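Ulvan Lyase-PL25 (Pseudoalteromonas sp. PLSV, PDB 5UAM) cleaves ulvan, the sulfated cell-wall polysaccharide of green seaweeds, as a beta-propeller lyase of polysaccharide lyase family 25. Local coordinates at residues A45-Y57 and P64-W76. Sequence-based numbering, arbitrary orientation.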
loop_
_atom_site.group_PDB
_atom_site.type_symbol
_atom_site.label_atom_id
_atom_site.label_comp_id
_atom_site.label_asym_id
_atom_site.label_seq_id
_atom_site.Cartn_x
_atom_site.Cartn_y
_atom_site.Cartn_z
ATOM N N ALA A 45 5.378 -5.104 -0.448
ATOM C CA ALA A 45 5.780 -5.756 0.779
ATOM C C ALA A 45 6.679 -6.953 0.510
ATOM O O ALA A 45 7.458 -7.345 1.384
ATOM C CB ALA A 45 4.546 -6.199 1.584
ATOM N N GLY A 46 6.576 -7.544 -0.675
ATOM C CA GLY A 46 7.429 -8.648 -1.059
ATOM C C GLY A 46 7.709 -8.575 -2.543
ATOM O O GLY A 46 6.966 -7.957 -3.313
ATOM N N ILE A 47 8.789 -9.255 -2.940
ATOM C CA ILE A 47 9.324 -9.217 -4.298
ATOM C C ILE A 47 9.877 -10.592 -4.620
ATOM O O ILE A 47 10.603 -11.178 -3.810
ATOM C CB ILE A 47 10.463 -8.189 -4.438
ATOM C CG1 ILE A 47 9.962 -6.797 -4.053
ATOM C CG2 ILE A 47 11.048 -8.245 -5.842
ATOM C CD1 ILE A 47 11.039 -5.719 -4.085
ATOM N N HIS A 48 9.559 -11.101 -5.804
ATOM C CA HIS A 48 10.148 -12.344 -6.287
ATOM C C HIS A 48 11.266 -12.030 -7.271
ATOM O O HIS A 48 11.076 -11.251 -8.209
ATOM C CB HIS A 48 9.108 -13.209 -6.979
ATOM C CG HIS A 48 9.648 -14.521 -7.435
ATOM N ND1 HIS A 48 9.764 -15.600 -6.587
ATOM C CD2 HIS A 48 10.162 -14.914 -8.624
ATOM C CE1 HIS A 48 10.299 -16.615 -7.251
ATOM N NE2 HIS A 48 10.544 -16.224 -8.490
ATOM N N LYS A 49 12.414 -12.679 -7.104
ATOM C CA LYS A 49 13.493 -12.534 -8.073
ATOM C C LYS A 49 14.321 -13.809 -8.086
ATOM O O LYS A 49 14.737 -14.292 -7.028
ATOM C CB LYS A 49 14.396 -11.347 -7.734
ATOM C CG LYS A 49 15.545 -11.194 -8.721
ATOM C CD LYS A 49 16.367 -9.961 -8.447
ATOM C CE LYS A 49 15.718 -8.717 -9.006
ATOM N NZ LYS A 49 15.844 -8.619 -10.491
ATOM N N ASN A 50 14.546 -14.354 -9.279
ATOM C CA ASN A 50 15.477 -15.471 -9.480
ATOM C C ASN A 50 15.159 -16.649 -8.578
ATOM O O ASN A 50 16.051 -17.263 -8.005
ATOM C CB ASN A 50 16.927 -15.040 -9.274
ATOM C CG ASN A 50 17.929 -16.085 -9.766
ATOM O OD1 ASN A 50 17.729 -16.737 -10.792
ATOM N ND2 ASN A 50 19.023 -16.237 -9.025
ATOM N N GLY A 51 13.876 -16.961 -8.424
ATOM C CA GLY A 51 13.484 -18.135 -7.673
ATOM C C GLY A 51 13.365 -17.940 -6.186
ATOM O O GLY A 51 13.071 -18.919 -5.476
ATOM N N ILE A 52 13.593 -16.725 -5.686
ATOM C CA ILE A 52 13.507 -16.413 -4.268
ATOM C C ILE A 52 12.396 -15.392 -4.094
ATOM O O ILE A 52 12.349 -14.392 -4.818
ATOM C CB ILE A 52 14.821 -15.813 -3.737
ATOM C CG1 ILE A 52 16.039 -16.664 -4.129
ATOM C CG2 ILE A 52 14.713 -15.568 -2.236
ATOM C CD1 ILE A 52 16.088 -18.008 -3.513
ATOM N N THR A 53 11.515 -15.623 -3.127
ATOM C CA THR A 53 10.520 -14.626 -2.744
ATOM C C THR A 53 10.946 -13.987 -1.429
ATOM O O THR A 53 11.090 -14.678 -0.418
ATOM C CB THR A 53 9.105 -15.200 -2.649
ATOM O OG1 THR A 53 8.734 -15.758 -3.907
ATOM C CG2 THR A 53 8.086 -14.109 -2.314
ATOM N N TYR A 54 11.170 -12.678 -1.465
ATOM C CA TYR A 54 11.503 -11.882 -0.301
ATOM C C TYR A 54 10.231 -11.270 0.246
ATOM O O TYR A 54 9.404 -10.781 -0.517
ATOM C CB TYR A 54 12.475 -10.768 -0.689
ATOM C CG TYR A 54 13.740 -11.297 -1.323
ATOM C CD1 TYR A 54 13.821 -11.474 -2.700
ATOM C CD2 TYR A 54 14.840 -11.654 -0.551
ATOM C CE1 TYR A 54 14.982 -11.968 -3.299
ATOM C CE2 TYR A 54 15.999 -12.158 -1.135
ATOM C CZ TYR A 54 16.059 -12.317 -2.506
ATOM O OH TYR A 54 17.180 -12.823 -3.106
ATOM N N VAL A 55 10.079 -11.283 1.566
ATOM C CA VAL A 55 8.857 -10.819 2.213
ATOM C C VAL A 55 9.219 -9.940 3.402
ATOM O O VAL A 55 10.198 -10.210 4.110
ATOM C CB VAL A 55 7.976 -12.002 2.651
ATOM C CG1 VAL A 55 7.576 -12.842 1.415
ATOM C CG2 VAL A 55 8.674 -12.878 3.688
ATOM N N SER A 56 8.440 -8.877 3.609
ATOM C CA SER A 56 8.657 -7.983 4.741
ATOM C C SER A 56 7.336 -7.607 5.400
ATOM O O SER A 56 6.284 -7.528 4.758
ATOM C CB SER A 56 9.431 -6.728 4.342
ATOM O OG SER A 56 8.647 -5.845 3.556
ATOM N N TYR A 57 7.409 -7.365 6.706
ATOM C CA TYR A 57 6.223 -7.074 7.509
ATOM C C TYR A 57 6.683 -6.374 8.789
ATOM O O TYR A 57 7.870 -6.325 9.110
ATOM C CB TYR A 57 5.427 -8.366 7.839
ATOM C CG TYR A 57 6.238 -9.298 8.699
ATOM C CD1 TYR A 57 7.217 -10.123 8.145
ATOM C CD2 TYR A 57 6.082 -9.309 10.082
ATOM C CE1 TYR A 57 8.018 -10.912 8.951
ATOM C CE2 TYR A 57 6.879 -10.114 10.901
ATOM C CZ TYR A 57 7.848 -10.909 10.320
ATOM O OH TYR A 57 8.635 -11.712 11.121
ATOM N N PRO A 64 10.885 -3.265 11.182
ATOM C CA PRO A 64 10.689 -4.040 9.955
ATOM C C PRO A 64 11.446 -5.358 10.031
ATOM O O PRO A 64 12.623 -5.388 10.400
ATOM C CB PRO A 64 11.279 -3.129 8.871
ATOM C CG PRO A 64 12.331 -2.375 9.583
ATOM C CD PRO A 64 11.776 -2.112 10.962
ATOM N N TYR A 65 10.759 -6.435 9.642
ATOM C CA TYR A 65 11.355 -7.762 9.567
ATOM C C TYR A 65 11.255 -8.293 8.143
ATOM O O TYR A 65 10.282 -8.026 7.420
ATOM C CB TYR A 65 10.668 -8.734 10.540
ATOM C CG TYR A 65 11.122 -8.521 11.960
ATOM C CD1 TYR A 65 10.674 -7.426 12.695
ATOM C CD2 TYR A 65 12.067 -9.359 12.546
ATOM C CE1 TYR A 65 11.113 -7.186 13.978
ATOM C CE2 TYR A 65 12.523 -9.126 13.843
ATOM C CZ TYR A 65 12.032 -8.041 14.558
ATOM O OH TYR A 65 12.495 -7.813 15.842
ATOM N N ILE A 66 12.265 -9.061 7.743
ATOM C CA ILE A 66 12.364 -9.557 6.378
ATOM C C ILE A 66 12.754 -11.031 6.404
ATOM O O ILE A 66 13.602 -11.455 7.189
ATOM C CB ILE A 66 13.348 -8.724 5.540
ATOM C CG1 ILE A 66 13.435 -9.276 4.132
ATOM C CG2 ILE A 66 14.678 -8.671 6.195
ATOM C CD1 ILE A 66 14.133 -8.328 3.152
ATOM N N ALA A 67 12.104 -11.814 5.555
ATOM C CA ALA A 67 12.412 -13.222 5.380
ATOM C C ALA A 67 12.459 -13.531 3.889
ATOM O O ALA A 67 12.116 -12.701 3.045
ATOM C CB ALA A 67 11.353 -14.107 6.060
ATOM N N SER A 68 12.912 -14.729 3.548
ATOM C CA SER A 68 12.908 -15.148 2.156
ATOM C C SER A 68 12.630 -16.634 2.054
ATOM O O SER A 68 12.949 -17.406 2.963
ATOM C CB SER A 68 14.224 -14.819 1.474
ATOM O OG SER A 68 15.290 -15.595 1.967
ATOM N N TYR A 69 12.055 -17.013 0.909
ATOM C CA TYR A 69 11.768 -18.402 0.576
ATOM C C TYR A 69 12.421 -18.743 -0.752
ATOM O O TYR A 69 12.196 -18.053 -1.752
ATOM C CB TYR A 69 10.264 -18.647 0.498
ATOM C CG TYR A 69 9.910 -20.095 0.237
ATOM C CD1 TYR A 69 10.154 -21.070 1.184
ATOM C CD2 TYR A 69 9.377 -20.493 -0.977
ATOM C CE1 TYR A 69 9.839 -22.392 0.949
ATOM C CE2 TYR A 69 9.051 -21.812 -1.222
ATOM C CZ TYR A 69 9.279 -22.753 -0.253
ATOM O OH TYR A 69 8.969 -24.086 -0.459
ATOM N N ASN A 70 13.204 -19.807 -0.760
ATOM C CA ASN A 70 13.839 -20.326 -1.968
ATOM C C ASN A 70 12.940 -21.428 -2.511
ATOM O O ASN A 70 12.795 -22.487 -1.890
ATOM C CB ASN A 70 15.216 -20.877 -1.608
ATOM C CG ASN A 70 15.982 -21.377 -2.804
ATOM O OD1 ASN A 70 15.433 -22.040 -3.681
ATOM N ND2 ASN A 70 17.267 -21.050 -2.852
ATOM N N HIS A 71 12.328 -21.170 -3.667
ATOM C CA HIS A 71 11.352 -22.111 -4.210
ATOM C C HIS A 71 11.991 -23.400 -4.700
ATOM O O HIS A 71 11.315 -24.436 -4.728
ATOM C CB HIS A 71 10.548 -21.429 -5.319
ATOM C CG HIS A 71 9.660 -20.333 -4.816
ATOM N ND1 HIS A 71 8.326 -20.536 -4.538
ATOM C CD2 HIS A 71 9.919 -19.044 -4.488
ATOM C CE1 HIS A 71 7.793 -19.409 -4.095
ATOM N NE2 HIS A 71 8.740 -18.490 -4.051
ATOM N N GLN A 72 13.261 -23.368 -5.111
ATOM C CA GLN A 72 13.908 -24.584 -5.594
ATOM C C GLN A 72 14.301 -25.514 -4.456
ATOM O O GLN A 72 14.153 -26.731 -4.574
ATOM C CB GLN A 72 15.140 -24.240 -6.438
ATOM C CG GLN A 72 15.859 -25.474 -7.017
ATOM C CD GLN A 72 17.031 -25.123 -7.925
ATOM O OE1 GLN A 72 17.429 -23.959 -8.029
ATOM N NE2 GLN A 72 17.589 -26.135 -8.590
ATOM N N THR A 73 14.810 -24.963 -3.349
ATOM C CA THR A 73 15.275 -25.800 -2.250
ATOM C C THR A 73 14.220 -25.986 -1.172
ATOM O O THR A 73 14.359 -26.893 -0.343
ATOM C CB THR A 73 16.515 -25.176 -1.597
ATOM O OG1 THR A 73 16.150 -23.928 -1.006
ATOM C CG2 THR A 73 17.627 -24.938 -2.631
ATOM N N GLY A 74 13.182 -25.159 -1.158
ATOM C CA GLY A 74 12.182 -25.220 -0.120
ATOM C C GLY A 74 12.599 -24.603 1.191
ATOM O O GLY A 74 11.917 -24.826 2.196
ATOM N N GLN A 75 13.688 -23.840 1.220
ATOM C CA GLN A 75 14.273 -23.346 2.459
ATOM C C GLN A 75 13.851 -21.904 2.699
ATOM O O GLN A 75 13.900 -21.068 1.788
ATOM C CB GLN A 75 15.805 -23.395 2.409
ATOM N N TRP A 76 13.455 -21.621 3.936
ATOM C CA TRP A 76 13.245 -20.275 4.423
ATOM C C TRP A 76 14.491 -19.747 5.123
ATOM O O TRP A 76 15.208 -20.482 5.811
ATOM C CB TRP A 76 12.105 -20.258 5.451
ATOM C CG TRP A 76 10.736 -20.419 4.886
ATOM C CD1 TRP A 76 10.050 -21.587 4.691
ATOM C CD2 TRP A 76 9.872 -19.363 4.458
ATOM N NE1 TRP A 76 8.814 -21.308 4.156
ATOM C CE2 TRP A 76 8.679 -19.956 4.010
ATOM C CE3 TRP A 76 9.993 -17.961 4.405
ATOM C CZ2 TRP A 76 7.603 -19.190 3.511
ATOM C CZ3 TRP A 76 8.931 -17.217 3.924
ATOM C CH2 TRP A 76 7.754 -17.840 3.483
HETATM O O HOH W 1 14.552 -21.036 -6.504
#
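Thr53 and Tyr69 exchange a pair of backbone hydrogen bonds, as do Val55 with Ala67 and Tyr57 with Tyr65, zipping together the two middle strands of a four-stranded antiparallel propeller blade. Between these pairs, CA-H...O contacts such as Ser56 CA to Tyr65 O (3.1 Å) fill in the ladder. On the face carrying Val55, its CG2 lies 3.8 Å from Ala67 CB, two small apolar groups suited to a buried site. Tyr57 swings its ring across the neighbouring strand: with CG between the backbone N and the carbonyl carbon (chi1 64°), one ring face receives Tyr65 CB, 3.6 Å from Tyr57 CZ, in a CH-pi contact. Its hydroxyl reaches Asn32 on strand 30-33; an alanine here would probably uncover Tyr65 CB and leave the Asn32 carboxamide without this partner. On the other face, Ile52 CD1 packs 3.4 Å from Asn70 CG, while Tyr54 and Ile66 reach Ile112 of strand 112-116, joining this blade to the next sheet. In the type I' turn Lys49-Ile52, linking strands 46-49 and 52-58, a CB on Gly51 would jam against Asn50 O; Gly51 O accepts from His71 N. The His71 imidazole has Tyr69 CD2 over one face. Thr53 OG1 is held between two imidazoles, hydrogen-bonded to His71 NE2 at 2.7 Å and, in the His48 ring plane, to His48 ND1 at 2.9 Å.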